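Local coordinates for 3-dehydroquinate dehydratase (Clostridium difficile, PDB 4H3D), which catalyses the cis-dehydration of 3-dehydroquinate to 3-dehydroshikimate through an imine with an active-site lysine, the third step of the chorismate pathway, at residues K29-I34 / K66-E71; H147-T152 / M207-M212; R86-V89 / K94-S97; Q9-T14 / L113-D118. All coordinates share one frame; numbering follows the deposited sequence.

In the fold
The four contacts sample different places on one TIM barrel; contacts 1, 2 and 4 are partly buried, and contact 3 lies at the surface. Contact 1 joins two helices of the outer layer, with an apolar inner side and a salt bridge on the more exposed side. Contacts 2 and 3 both touch the bound pyranone: contact 2 is built on a methionine-phenylalanine contact, contact 3 is bridged by water. Contact 4 brings the N-terminal hairpin to strand 116-120 and, like contact 1, pairs apolar packing with one lysine-acid bridge. Contacts 1 and 4 touch through apolar packing of Leu69 and Tyr70 on Leu113 and of Leu69 on Val114, contacts 3 and 4 through the charged pair Arg86 and Asp118.

Contact 1 of 4, residues K29-I34 / K66-E71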
# COMPACT_ATOMS: atom_id res chain seq x y z
N LYS B 29 16.54 -14.25 -22.90
CA LYS B 29 17.29 -13.78 -24.04
C LYS B 29 17.24 -14.77 -25.21
O LYS B 29 17.48 -14.39 -26.36
CB LYS B 29 18.74 -13.56 -23.61
CG LYS B 29 19.30 -12.22 -24.01
CD LYS B 29 18.68 -11.10 -23.15
CE LYS B 29 19.15 -9.71 -23.58
NZ LYS B 29 18.83 -9.42 -25.02
N ASN B 30 16.93 -16.04 -24.91
CA ASN B 30 16.87 -17.10 -25.91
C ASN B 30 15.70 -18.06 -25.65
O ASN B 30 15.07 -18.02 -24.60
CB ASN B 30 18.20 -17.86 -25.96
CG ASN B 30 18.61 -18.41 -24.59
OD1 ASN B 30 17.82 -19.08 -23.91
ND2 ASN B 30 19.85 -18.15 -24.21
N LYS B 31 15.40 -18.91 -26.62
CA LYS B 31 14.25 -19.84 -26.51
C LYS B 31 14.27 -20.72 -25.26
O LYS B 31 13.24 -20.89 -24.60
CB LYS B 31 14.16 -20.74 -27.76
CG LYS B 31 12.88 -21.57 -27.82
CD LYS B 31 12.60 -22.10 -29.23
CE LYS B 31 13.47 -23.27 -29.60
NZ LYS B 31 13.06 -24.48 -28.87
N LYS B 32 15.43 -21.28 -24.95
CA LYS B 32 15.58 -22.15 -23.79
C LYS B 32 15.20 -21.43 -22.49
O LYS B 32 14.44 -21.95 -21.67
CB LYS B 32 17.03 -22.65 -23.71
CG LYS B 32 17.34 -23.48 -22.48
CD LYS B 32 18.82 -23.87 -22.42
CE LYS B 32 19.14 -24.61 -21.13
NZ LYS B 32 20.58 -24.99 -21.02
N ASP B 33 15.74 -20.22 -22.30
CA ASP B 33 15.51 -19.45 -21.09
C ASP B 33 14.04 -19.00 -20.96
O ASP B 33 13.47 -19.04 -19.87
CB ASP B 33 16.47 -18.25 -21.03
CG ASP B 33 17.95 -18.67 -20.86
OD1 ASP B 33 18.23 -19.88 -20.75
OD2 ASP B 33 18.83 -17.78 -20.84
N ILE B 34 13.45 -18.59 -22.08
CA ILE B 34 12.04 -18.18 -22.13
C ILE B 34 11.12 -19.32 -21.67
O ILE B 34 10.23 -19.13 -20.83
CB ILE B 34 11.68 -17.70 -23.56
CG1 ILE B 34 12.37 -16.36 -23.83
CG2 ILE B 34 10.17 -17.55 -23.75
CD1 ILE B 34 12.35 -15.93 -25.27
N LYS B 66 8.11 -16.40 -33.91
CA LYS B 66 6.93 -17.29 -33.97
C LYS B 66 7.22 -18.67 -33.36
O LYS B 66 6.36 -19.21 -32.66
CB LYS B 66 6.42 -17.44 -35.39
CG LYS B 66 5.68 -16.19 -35.94
CD LYS B 66 5.13 -16.47 -37.34
CE LYS B 66 4.51 -15.24 -37.96
NZ LYS B 66 4.05 -15.50 -39.35
N GLU B 67 8.40 -19.21 -33.62
CA GLU B 67 8.81 -20.51 -33.08
C GLU B 67 8.71 -20.53 -31.55
O GLU B 67 8.17 -21.47 -30.97
CB GLU B 67 10.24 -20.86 -33.51
CG GLU B 67 10.42 -21.12 -35.00
CD GLU B 67 11.87 -21.47 -35.37
OE1 GLU B 67 12.63 -21.92 -34.48
OE2 GLU B 67 12.24 -21.32 -36.55
N VAL B 68 9.23 -19.48 -30.91
CA VAL B 68 9.18 -19.37 -29.45
C VAL B 68 7.73 -19.25 -28.99
O VAL B 68 7.29 -19.93 -28.05
CB VAL B 68 9.99 -18.17 -28.93
CG1 VAL B 68 9.81 -18.02 -27.42
CG2 VAL B 68 11.45 -18.35 -29.28
N LEU B 69 6.97 -18.42 -29.68
CA LEU B 69 5.56 -18.22 -29.34
C LEU B 69 4.78 -19.54 -29.35
O LEU B 69 3.97 -19.78 -28.44
CB LEU B 69 4.95 -17.24 -30.31
CG LEU B 69 3.52 -16.80 -30.05
CD1 LEU B 69 3.41 -16.19 -28.65
CD2 LEU B 69 3.08 -15.81 -31.14
N TYR B 70 5.03 -20.39 -30.37
CA TYR B 70 4.37 -21.71 -30.48
C TYR B 70 4.63 -22.53 -29.25
O TYR B 70 3.71 -23.08 -28.65
CB TYR B 70 4.93 -22.60 -31.63
CG TYR B 70 5.02 -22.05 -33.02
CD1 TYR B 70 4.21 -21.01 -33.47
CD2 TYR B 70 5.88 -22.69 -33.96
CE1 TYR B 70 4.31 -20.55 -34.79
CE2 TYR B 70 5.97 -22.26 -35.26
CZ TYR B 70 5.20 -21.19 -35.68
OH TYR B 70 5.31 -20.78 -36.98
N GLU B 71 5.91 -22.68 -28.91
CA GLU B 71 6.30 -23.46 -27.75
C GLU B 71 5.76 -22.88 -26.46
O GLU B 71 5.20 -23.60 -25.64
CB GLU B 71 7.81 -23.59 -27.66
CG GLU B 71 8.40 -24.44 -28.74
CD GLU B 71 9.79 -24.94 -28.41
OE1 GLU B 71 10.11 -25.06 -27.20
OE2 GLU B 71 10.55 -25.24 -29.36
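Lys31 and Val68 bring the backbones closest, their CA atoms 5.9 Å apart, where the first turn of helix 31-41 meets the middle of helix 62-76. These are two helices of the outer layer of the TIM barrel, and the packing is graded from apolar inside to charged outside. On the buried side Ile34 CG2 lies 3.7 Å from Val68 CG1, the two side chains crossing at about a right angle. Trp51 of strand 48-52 touches both residues and joins the helix pair to the barrel wall, and Phe56 of the following loop also packs on them. The other Val68 branch faces Lys31: its CG2 is 3.8 Å from Lys31 CG, and the two side chains run past each other in opposite directions. With CG anti to the backbone N (chi1 -171°), Lys31 first reaches over the valine and then bends at chi3 and chi4, which turns the ammonium group to Glu71. The start of helix 31-41 is capped by Asn30, whose OD1 accepts from Asp33 N at 2.9 Å. Across the helices, Lys31 NZ forms a salt bridge with Glu71 OE2 at 2.7 Å, approaching this oxygen from 37° above the carboxylate plane.

Contact 2 of 4, residues H147-T152 / M207-M212; sequences HDFNKT and MSMSGM. With SHL (5-hydroxy-6-methyl-4-oxo-4H-pyran-2-carboxylic acid), chain I; ACT (acetate ion), chain J.
Asp148 OD1 is gripped by two backbone N-H groups, accepting from Asn150 N at 2.9 Å nearly along its own C-O axis and from Lys151 N from well above the carboxylate plane. The first bond defines an Asx turn, and a salt bridge from Lys151 NZ to OD2 holds the other oxygen, so the carboxylate is fixed at both ends, at the C-terminal end of strand 141-148 of the TIM barrel, bordering the active site. Met209, which follows strand 205-208, reaches across to this turn. Its chain bends at chi3 (-68°) and lays CE over one face of the Phe149 ring, 4.1 Å from the centroid, a CH-pi contact; SD stands obliquely to the ring in a Met-aromatic contact. The same methyl carbon, Met209 CE, is 3.4 Å from Asp148 O. One water joins Thr152 OG1 to Ser208 OG. Toward the pocket, which Met207 also lines, the catalytic His147 uses NE2 for a short 2.5 Å hydrogen bond to OAC of the pyranone, while its ND1 bonds to Glu90. With both ring nitrogens engaged, the imidazole is fixed in its rotation, consistent with proton transfer to and from a substrate at this point.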
# COMPACT_ATOMS: atom_id res chain seq x y z
N HIS B 147 5.40 5.99 -20.97
CA HIS B 147 6.31 6.01 -19.82
C HIS B 147 7.06 7.32 -19.68
O HIS B 147 7.37 7.99 -20.67
CB HIS B 147 7.35 4.92 -19.99
CG HIS B 147 6.78 3.57 -20.23
ND1 HIS B 147 6.29 3.18 -21.46
CD2 HIS B 147 6.62 2.51 -19.41
CE1 HIS B 147 5.84 1.95 -21.38
NE2 HIS B 147 6.03 1.51 -20.14
N ASP B 148 7.32 7.71 -18.44
CA ASP B 148 8.18 8.82 -18.17
C ASP B 148 9.10 8.32 -17.08
O ASP B 148 8.64 8.02 -15.96
CB ASP B 148 7.42 10.07 -17.77
CG ASP B 148 8.31 11.31 -17.75
OD1 ASP B 148 9.51 11.21 -17.36
OD2 ASP B 148 7.81 12.39 -18.13
N PHE B 149 10.38 8.19 -17.41
CA PHE B 149 11.37 7.72 -16.44
C PHE B 149 12.05 8.80 -15.61
O PHE B 149 12.87 8.49 -14.76
CB PHE B 149 12.43 6.87 -17.14
CG PHE B 149 11.92 5.57 -17.55
CD1 PHE B 149 11.32 5.42 -18.78
CD2 PHE B 149 12.01 4.48 -16.70
CE1 PHE B 149 10.81 4.18 -19.17
CE2 PHE B 149 11.50 3.25 -17.07
CZ PHE B 149 10.90 3.10 -18.30
N ASN B 150 11.69 10.05 -15.84
CA ASN B 150 12.35 11.17 -15.13
C ASN B 150 11.44 12.01 -14.24
O ASN B 150 11.93 12.70 -13.35
CB ASN B 150 12.98 12.09 -16.17
CG ASN B 150 13.97 11.37 -17.05
OD1 ASN B 150 13.87 11.41 -18.27
ND2 ASN B 150 14.92 10.67 -16.43
N LYS B 151 10.15 12.00 -14.49
CA LYS B 151 9.24 12.82 -13.70
C LYS B 151 7.82 12.26 -13.69
O LYS B 151 7.51 11.32 -14.41
CB LYS B 151 9.20 14.25 -14.25
CG LYS B 151 8.47 14.39 -15.59
CD LYS B 151 8.39 15.84 -16.01
CE LYS B 151 7.41 16.04 -17.16
NZ LYS B 151 7.69 15.18 -18.30
N THR B 152 6.99 12.86 -12.84
CA THR B 152 5.57 12.55 -12.77
C THR B 152 4.83 13.76 -13.34
O THR B 152 4.80 14.82 -12.72
CB THR B 152 5.12 12.26 -11.34
OG1 THR B 152 5.82 11.11 -10.84
CG2 THR B 152 3.58 11.99 -11.31
N MET B 207 0.97 3.07 -12.79
CA MET B 207 1.97 2.80 -11.76
C MET B 207 2.95 3.94 -11.60
O MET B 207 3.19 4.72 -12.53
CB MET B 207 2.76 1.52 -12.05
CG MET B 207 3.77 1.64 -13.14
SD MET B 207 4.62 0.09 -13.44
CE MET B 207 3.25 -0.97 -13.93
N SER B 208 3.48 4.03 -10.39
CA SER B 208 4.51 4.96 -10.02
C SER B 208 5.67 4.02 -9.76
O SER B 208 5.57 3.11 -8.94
CB SER B 208 4.13 5.72 -8.73
OG SER B 208 5.12 6.65 -8.41
N MET B 209 6.76 4.23 -10.47
CA MET B 209 7.91 3.36 -10.40
C MET B 209 8.83 3.69 -9.20
O MET B 209 8.54 4.61 -8.44
CB MET B 209 8.69 3.46 -11.72
CG MET B 209 7.87 2.99 -12.95
SD MET B 209 8.79 3.06 -14.51
CE MET B 209 8.96 4.83 -14.72
N SER B 210 9.90 2.90 -9.04
CA SER B 210 10.88 3.00 -7.95
C SER B 210 10.31 2.50 -6.60
O SER B 210 9.10 2.26 -6.49
CB SER B 210 11.42 4.42 -7.78
OG SER B 210 10.53 5.23 -7.02
N GLY B 211 11.18 2.40 -5.59
CA GLY B 211 10.78 1.93 -4.23
C GLY B 211 9.70 2.80 -3.64
O GLY B 211 8.75 2.31 -3.04
N MET B 212 9.83 4.09 -3.85
CA MET B 212 8.89 5.08 -3.37
C MET B 212 7.47 4.87 -3.95
O MET B 212 6.48 5.17 -3.28
CB MET B 212 9.43 6.47 -3.77
CG MET B 212 8.67 7.66 -3.27
SD MET B 212 9.56 9.21 -3.68
CE MET B 212 11.01 9.04 -2.66
OAD SHL I . 6.44 -3.23 -13.43
CAH SHL I . 7.11 -2.28 -13.92
OAA SHL I . 8.09 -1.80 -13.30
CAK SHL I . 6.73 -1.77 -15.22
OAG SHL I . 5.60 -2.35 -15.88
CAF SHL I . 5.33 -2.00 -17.22
CAL SHL I . 4.35 -2.66 -17.88
CAJ SHL I . 6.15 -1.10 -17.80
OAC SHL I . 5.95 -0.76 -19.07
CAI SHL I . 7.18 -0.51 -17.11
CAE SHL I . 7.46 -0.84 -15.84
OAB SHL I . 7.93 0.40 -17.70
C ACT J . 12.38 9.61 -20.26
O ACT J . 11.39 8.89 -19.93
OXT ACT J . 12.27 10.83 -20.02
CH3 ACT J . 13.63 9.05 -20.89
O HOH W 1 4.61 9.11 -9.43

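Contact 3 of 4, residues R86-V89 / K94-S97; sequences RSVV and KLIS. With SHL (5-hydroxy-6-methyl-4-oxo-4H-pyran-2-carboxylic acid), chain I.
Val88 and Leu95 meet through methyl groups, Val88 CG2 lying 3.5 Å from Leu95 CD2, tighter than usual for two carbons. Both sit in the loop between strand 81-84 and helix 98-110, one of the beta-alpha loops of the TIM barrel that border the active site. The two side chains cross obliquely. Leu95 starts out pointing away from residues 86-89, but its CD2 branch comes back to touch the valine. Val88 CG2 stands anti to the carbonyl carbon, a position that also sets it 3.6 Å from Lys94 C, so one methyl covers both a peptide carbon and the leucine tip.

No direct hydrogen bond links residues 86-89 to 94-97; water does so instead. One water donates to Arg86 O and accepts from Lys94 N, and another accepts from Val88 N at 3.0 Å while donating to Lys94 O at 2.8 Å. Both polar atoms of the Lys94 backbone are thus tied to residues 86-88 through solvent. The lysine side chain leaves in another direction and forms a salt bridge with Glu60.

Arg86, whose carbonyl takes the first water, is a residue that binds 3-dehydroquinate. Its chain is bent at chi2 (59°) and chi3 (66°), which turns the guanidinium toward the ligand. There Glu120 holds NH1 in a salt bridge and Asp118 holds NH2, and these acids probably position the guanidinium for the ligand. Arg86 NH2 also donates to the pyranone oxygen OAC, at 3.2 Å and with an N-H...O angle of 141°.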
# COMPACT_ATOMS: atom_id res chain seq x y z
N ARG B 86 9.05 -3.51 -26.01
CA ARG B 86 9.29 -2.23 -25.37
C ARG B 86 10.45 -1.55 -26.09
O ARG B 86 11.54 -2.10 -26.17
CB ARG B 86 9.63 -2.46 -23.88
CG ARG B 86 9.83 -1.20 -23.06
CD ARG B 86 8.59 -0.27 -23.04
NE ARG B 86 7.44 -0.86 -22.34
CZ ARG B 86 6.24 -1.09 -22.88
NH1 ARG B 86 5.98 -0.75 -24.14
NH2 ARG B 86 5.28 -1.61 -22.12
N SER B 87 10.20 -0.37 -26.65
CA SER B 87 11.24 0.31 -27.41
C SER B 87 12.29 0.94 -26.49
O SER B 87 12.05 1.20 -25.30
CB SER B 87 10.63 1.38 -28.34
OG SER B 87 10.32 2.55 -27.62
N VAL B 88 13.47 1.17 -27.06
CA VAL B 88 14.59 1.75 -26.34
C VAL B 88 14.24 3.06 -25.67
O VAL B 88 14.62 3.29 -24.53
CB VAL B 88 15.81 1.95 -27.28
CG1 VAL B 88 16.90 2.78 -26.60
CG2 VAL B 88 16.35 0.59 -27.76
N VAL B 89 13.47 3.91 -26.35
CA VAL B 89 13.14 5.21 -25.78
C VAL B 89 12.28 5.09 -24.53
O VAL B 89 12.25 6.00 -23.72
CB VAL B 89 12.45 6.14 -26.81
CG1 VAL B 89 13.26 6.20 -28.09
CG2 VAL B 89 11.04 5.68 -27.10
N LYS B 94 16.39 -3.25 -27.35
CA LYS B 94 16.80 -3.44 -28.73
C LYS B 94 16.26 -2.39 -29.69
O LYS B 94 15.06 -2.13 -29.73
CB LYS B 94 16.29 -4.83 -29.15
CG LYS B 94 16.52 -5.22 -30.57
CD LYS B 94 17.99 -5.46 -30.88
CE LYS B 94 18.08 -6.01 -32.29
NZ LYS B 94 19.46 -6.34 -32.69
N LEU B 95 17.16 -1.78 -30.46
CA LEU B 95 16.76 -0.82 -31.48
C LEU B 95 16.21 -1.58 -32.70
O LEU B 95 16.85 -2.52 -33.19
CB LEU B 95 17.94 0.03 -31.95
CG LEU B 95 18.57 1.01 -30.96
CD1 LEU B 95 19.87 1.59 -31.54
CD2 LEU B 95 17.58 2.14 -30.60
N ILE B 96 15.02 -1.19 -33.15
CA ILE B 96 14.44 -1.71 -34.40
C ILE B 96 13.75 -0.58 -35.14
O ILE B 96 13.47 0.49 -34.56
CB ILE B 96 13.42 -2.88 -34.19
CG1 ILE B 96 12.21 -2.39 -33.41
CG2 ILE B 96 14.11 -4.07 -33.55
CD1 ILE B 96 11.08 -3.44 -33.26
N SER B 97 13.44 -0.80 -36.41
CA SER B 97 12.80 0.23 -37.18
C SER B 97 11.33 0.33 -36.85
O SER B 97 10.72 -0.57 -36.27
CB SER B 97 12.97 -0.03 -38.69
OG SER B 97 12.16 -1.13 -39.12
OAD SHL I . 6.44 -3.23 -13.43
CAH SHL I . 7.11 -2.28 -13.92
OAA SHL I . 8.09 -1.80 -13.30
CAK SHL I . 6.73 -1.77 -15.22
OAG SHL I . 5.60 -2.35 -15.88
CAF SHL I . 5.33 -2.00 -17.22
CAL SHL I . 4.35 -2.66 -17.88
CAJ SHL I . 6.15 -1.10 -17.80
OAC SHL I . 5.95 -0.76 -19.07
CAI SHL I . 7.18 -0.51 -17.11
CAE SHL I . 7.46 -0.84 -15.84
OAB SHL I . 7.93 0.40 -17.70
O HOH W 2 13.79 -2.19 -27.27
O HOH W 3 13.48 0.14 -29.93

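Contact 4 of 4, residues Q9-T14 / L113-D118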
# COMPACT_ATOMS: atom_id res chain seq x y z
N GLN B 9 -12.22 -8.89 -21.43
CA GLN B 9 -12.07 -10.33 -21.24
C GLN B 9 -10.92 -10.85 -22.10
O GLN B 9 -10.85 -10.56 -23.30
CB GLN B 9 -13.36 -11.06 -21.63
CG GLN B 9 -13.40 -12.57 -21.29
CD GLN B 9 -13.59 -12.87 -19.80
OE1 GLN B 9 -13.30 -13.98 -19.34
NE2 GLN B 9 -14.09 -11.89 -19.05
N VAL B 10 -9.99 -11.56 -21.47
CA VAL B 10 -8.87 -12.20 -22.17
C VAL B 10 -8.87 -13.64 -21.66
O VAL B 10 -8.86 -13.88 -20.44
CB VAL B 10 -7.52 -11.47 -21.96
CG1 VAL B 10 -7.52 -10.13 -22.67
CG2 VAL B 10 -7.19 -11.30 -20.47
N LYS B 11 -8.92 -14.61 -22.57
CA LYS B 11 -9.09 -16.01 -22.17
C LYS B 11 -10.25 -16.00 -21.16
O LYS B 11 -11.27 -15.36 -21.44
CB LYS B 11 -7.77 -16.62 -21.65
CG LYS B 11 -7.13 -17.63 -22.58
CD LYS B 11 -6.83 -17.11 -23.94
CE LYS B 11 -6.28 -18.22 -24.82
NZ LYS B 11 -6.09 -17.77 -26.23
N ASN B 12 -10.07 -16.64 -20.01
CA ASN B 12 -11.11 -16.72 -19.01
C ASN B 12 -10.87 -15.76 -17.83
O ASN B 12 -11.33 -16.00 -16.72
CB ASN B 12 -11.16 -18.17 -18.51
CG ASN B 12 -11.16 -19.18 -19.67
OD1 ASN B 12 -11.99 -19.11 -20.58
ND2 ASN B 12 -10.23 -20.13 -19.62
N ILE B 13 -10.16 -14.65 -18.09
CA ILE B 13 -9.84 -13.63 -17.06
C ILE B 13 -10.62 -12.35 -17.43
O ILE B 13 -10.62 -11.95 -18.59
CB ILE B 13 -8.31 -13.31 -17.02
CG1 ILE B 13 -7.52 -14.48 -16.42
CG2 ILE B 13 -8.04 -12.08 -16.19
CD1 ILE B 13 -7.94 -14.87 -14.98
N THR B 14 -11.28 -11.72 -16.45
CA THR B 14 -12.06 -10.49 -16.69
C THR B 14 -11.34 -9.30 -16.06
O THR B 14 -11.43 -9.08 -14.86
CB THR B 14 -13.47 -10.58 -16.05
OG1 THR B 14 -14.16 -11.73 -16.55
CG2 THR B 14 -14.29 -9.34 -16.37
N LEU B 113 -2.18 -16.49 -31.38
CA LEU B 113 -1.55 -17.03 -30.17
C LEU B 113 -1.41 -16.02 -29.02
O LEU B 113 -1.12 -16.44 -27.89
CB LEU B 113 -0.16 -17.61 -30.51
CG LEU B 113 -0.15 -18.72 -31.56
CD1 LEU B 113 1.27 -19.26 -31.75
CD2 LEU B 113 -1.10 -19.85 -31.18
N VAL B 114 -1.59 -14.72 -29.28
CA VAL B 114 -1.51 -13.70 -28.21
C VAL B 114 -2.88 -13.10 -27.92
O VAL B 114 -3.68 -12.89 -28.84
CB VAL B 114 -0.48 -12.57 -28.53
CG1 VAL B 114 0.93 -13.16 -28.69
CG2 VAL B 114 -0.87 -11.78 -29.75
N ASP B 115 -3.14 -12.83 -26.66
CA ASP B 115 -4.42 -12.32 -26.21
C ASP B 115 -4.45 -10.80 -26.13
O ASP B 115 -5.52 -10.19 -26.29
CB ASP B 115 -4.74 -12.94 -24.86
CG ASP B 115 -4.81 -14.43 -24.95
OD1 ASP B 115 -5.73 -14.93 -25.62
OD2 ASP B 115 -3.94 -15.11 -24.37
N LEU B 116 -3.29 -10.21 -25.85
CA LEU B 116 -3.10 -8.76 -25.80
C LEU B 116 -1.74 -8.39 -26.37
O LEU B 116 -0.81 -9.20 -26.37
CB LEU B 116 -3.10 -8.21 -24.36
CG LEU B 116 -4.14 -8.70 -23.35
CD1 LEU B 116 -3.61 -9.92 -22.59
CD2 LEU B 116 -4.47 -7.60 -22.37
N ILE B 117 -1.63 -7.16 -26.85
CA ILE B 117 -0.36 -6.60 -27.28
C ILE B 117 -0.24 -5.23 -26.66
O ILE B 117 -1.25 -4.58 -26.40
CB ILE B 117 -0.20 -6.47 -28.83
CG1 ILE B 117 -1.35 -5.65 -29.44
CG2 ILE B 117 -0.12 -7.82 -29.45
CD1 ILE B 117 -1.12 -5.26 -30.95
N ASP B 118 1.00 -4.79 -26.42
CA ASP B 118 1.26 -3.46 -25.86
C ASP B 118 1.87 -2.60 -26.96
O ASP B 118 2.93 -2.94 -27.50
CB ASP B 118 2.17 -3.57 -24.62
CG ASP B 118 2.61 -2.20 -24.05
OD1 ASP B 118 3.07 -1.35 -24.84
OD2 ASP B 118 2.58 -2.02 -22.81
O HOH W 4 -8.23 -13.61 -25.81
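Apolar packing between Val10 and Leu116 joins the N-terminal hairpin to strand 116-120 of the TIM barrel. Hairpin 8-15 packs at the N-terminal end of the barrel strands, away from the ligand, consistent with a hairpin closing the barrel floor. Val10 CG1 touches the leucine at its branch point, 3.7 Å from Leu116 CG, and lies nearly as close to both of its terminal methyls, the side chains crossing at about a right angle. Lys141 of the neighbouring strand touches both residues, and Pro80 covers Val10.

No backbone bond crosses between the two segments; Asp115 and Leu116 bond to the flanking strands, and the hairpin is closed by its own. The type II' turn from Val10 to Ile13 is closed by Ile13 N to Val10 O at 2.8 Å; the return bond, Val10 N to Ile13 O at 3.0 Å, completes the hydrogen-bonded pair.

In the charged contact, Lys11 bends at chi2 (57°) and brings NZ to 2.9 Å from Asp115 OD1, a salt bridge made on the syn lone pair of that oxygen. A water donates to the same OD1 and is weakly bonded to Lys11 N. The other oxygen, OD2, is held by a salt bridge from Arg73 of helix 62-76 and by Leu81 N.

Asp115 therefore gathers two cationic side chains and a backbone N-H on one carboxylate, which would probably stabilise its negative charge and links hairpin, helix 62-76 and two barrel strands.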